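Blr6230 protein (Bradyrhizobium diazoefficiens USDA 110, PDB 5NGG) is a zinc-dependent subclass B3 metallo-beta-lactamase, an enzyme of the kind that hydrolyses the beta-lactam ring of antibiotics. Local coordinates at residues 124-130 and 178-182. Numbering follows the deposited sequence. Where two conformers were deposited one is given.
Sequences GERDKPL and SPGCT
D127 OD2 takes the hydroxyl of S178 (OG to OD2 2.8 Å) on its syn lone pair and also receives the backbone N-H of A102, so that one buried acid joins the 3-10 turn after strand 120-124 to the turn at 178-181. OD1 is met from above the carboxylate plane, 69° out of it, by the backbone N of G180 at 2.8 Å. Three donors thus fix the rotation of the group. With chi1 at 75°, S178 places its OG between the backbone N and the carbonyl carbon, facing the carboxylate, and its side chain also touches H101, a zinc ligand. P179 packs against both D127 and R126: its CD lies 3.5 Å from D127 OD1, and CB sits over one guanidinium face, offset toward the rim. Bent at chi3 (-57°), the R126 chain curls round so that NE and NH1 share the carbonyl oxygen of P179 through two weak bonds, with NH1 also in a salt bridge to D222. Lacking side chains, G180 can come up against R126 and D127, its CA 4.2 Å from R126 CA, and G124 can lie against T182 OG1 and G180 O. G124 CA makes a CH...O contact of 3.5 Å with G180 O, which also accepts a hydrogen bond from T182 OG1. Here the turn following the zinc ligand H177 is held against the 3-10 turn, consistent with a second-shell role beside the dinuclear zinc site of the metallo-beta-lactamase fold.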
loop_
_atom_site.group_PDB
_atom_site.type_symbol
_atom_site.label_atom_id
_atom_site.label_comp_id
_atom_site.label_asym_id
_atom_site.label_seq_id
_atom_site.Cartn_x
_atom_site.Cartn_y
_atom_site.Cartn_z
ATOM N N GLY A 124 -10.436 2.495 -2.847
ATOM C CA GLY A 124 -11.255 3.314 -1.975
ATOM C C GLY A 124 -11.948 4.426 -2.742
ATOM O O GLY A 124 -11.329 5.153 -3.535
ATOM N N GLU A 125 -13.232 4.621 -2.451
ATOM C CA GLU A 125 -14.043 5.588 -3.201
ATOM C C GLU A 125 -13.441 6.994 -3.240
ATOM O O GLU A 125 -13.471 7.647 -4.280
ATOM C CB GLU A 125 -15.448 5.650 -2.601
ATOM C CG GLU A 125 -16.397 6.661 -3.233
ATOM C CD GLU A 125 -17.781 6.619 -2.610
ATOM O OE1 GLU A 125 -18.348 5.513 -2.479
ATOM O OE2 GLU A 125 -18.304 7.695 -2.252
ATOM N N ARG A 126 -12.874 7.464 -2.135
ATOM C CA ARG A 126 -12.390 8.852 -2.121
ATOM C C ARG A 126 -11.067 9.026 -2.867
ATOM O O ARG A 126 -10.651 10.146 -3.137
ATOM C CB ARG A 126 -12.291 9.387 -0.706
ATOM C CG ARG A 126 -13.667 9.499 -0.036
ATOM C CD ARG A 126 -13.694 10.563 1.039
ATOM N NE ARG A 126 -12.693 10.317 2.050
ATOM C CZ ARG A 126 -12.292 11.168 2.991
ATOM N NH1 ARG A 126 -11.343 10.793 3.824
ATOM N NH2 ARG A 126 -12.818 12.380 3.122
ATOM N N ASP A 127 -10.402 7.919 -3.205
ATOM C CA ASP A 127 -9.233 7.965 -4.089
ATOM C C ASP A 127 -9.576 7.865 -5.573
ATOM O O ASP A 127 -8.690 8.043 -6.426
ATOM C CB ASP A 127 -8.181 6.908 -3.716
ATOM C CG ASP A 127 -7.168 7.388 -2.651
ATOM O OD1 ASP A 127 -7.283 8.520 -2.148
ATOM O OD2 ASP A 127 -6.277 6.586 -2.306
ATOM N N LYS A 128 -10.822 7.558 -5.907
ATOM C CA LYS A 128 -11.207 7.414 -7.302
ATOM C C LYS A 128 -10.829 8.652 -8.159
ATOM O O LYS A 128 -10.270 8.491 -9.257
ATOM C CB LYS A 128 -12.691 7.072 -7.412
ATOM C CG LYS A 128 -13.198 6.911 -8.834
ATOM C CD LYS A 128 -14.628 6.389 -8.881
ATOM C CE LYS A 128 -15.221 6.374 -10.287
ATOM N NZ LYS A 128 -16.656 5.994 -10.263
ATOM N N PRO A 129 -11.067 9.882 -7.673
ATOM C CA PRO A 129 -10.690 11.021 -8.534
ATOM C C PRO A 129 -9.189 11.123 -8.795
ATOM O O PRO A 129 -8.772 11.561 -9.866
ATOM C CB PRO A 129 -11.183 12.253 -7.764
ATOM C CG PRO A 129 -12.192 11.741 -6.803
ATOM C CD PRO A 129 -11.842 10.319 -6.494
ATOM N N LEU A 130 -8.390 10.707 -7.806
ATOM C CA LEU A 130 -6.921 10.718 -7.929
ATOM C C LEU A 130 -6.462 9.697 -8.965
ATOM O O LEU A 130 -5.630 9.981 -9.829
ATOM C CB LEU A 130 -6.263 10.408 -6.582
ATOM C CG LEU A 130 -6.158 11.503 -5.521
ATOM C CD1 LEU A 130 -7.501 12.072 -5.109
ATOM C CD2 LEU A 130 -5.430 10.934 -4.306
ATOM N N SER A 178 -3.841 9.356 2.211
ATOM C CA SER A 178 -4.633 9.816 1.075
ATOM C C SER A 178 -6.091 9.802 1.523
ATOM O O SER A 178 -6.428 9.129 2.508
ATOM C CB SER A 178 -4.434 8.919 -0.154
ATOM O OG SER A 178 -5.125 7.679 -0.001
ATOM N N PRO A 179 -6.969 10.504 0.801
ATOM C CA PRO A 179 -8.362 10.543 1.257
ATOM C C PRO A 179 -9.089 9.197 1.194
ATOM O O PRO A 179 -9.998 8.955 1.999
ATOM C CB PRO A 179 -9.010 11.613 0.364
ATOM C CG PRO A 179 -8.130 11.695 -0.823
ATOM C CD PRO A 179 -6.740 11.431 -0.327
ATOM N N GLY A 180 -8.696 8.362 0.243
ATOM C CA GLY A 180 -9.309 7.052 0.027
ATOM C C GLY A 180 -8.434 5.874 0.425
ATOM O O GLY A 180 -8.727 4.748 0.021
ATOM N N CYS A 181 -7.423 6.118 1.261
ATOM C CA CYS A 181 -6.479 5.093 1.714
ATOM C C CYS A 181 -7.272 3.917 2.337
ATOM O O CYS A 181 -8.086 4.146 3.266
ATOM C CB CYS A 181 -5.565 5.763 2.753
ATOM S SG CYS A 181 -3.868 5.183 2.991
ATOM N N THR A 182 -7.046 2.719 1.791
ATOM C CA THR A 182 -7.799 1.523 2.158
ATOM C C THR A 182 -6.826 0.450 2.596
ATOM O O THR A 182 -5.922 0.062 1.850
ATOM C CB THR A 182 -8.631 1.031 0.968
ATOM O OG1 THR A 182 -9.522 2.087 0.553
ATOM C CG2 THR A 182 -9.454 -0.199 1.325
#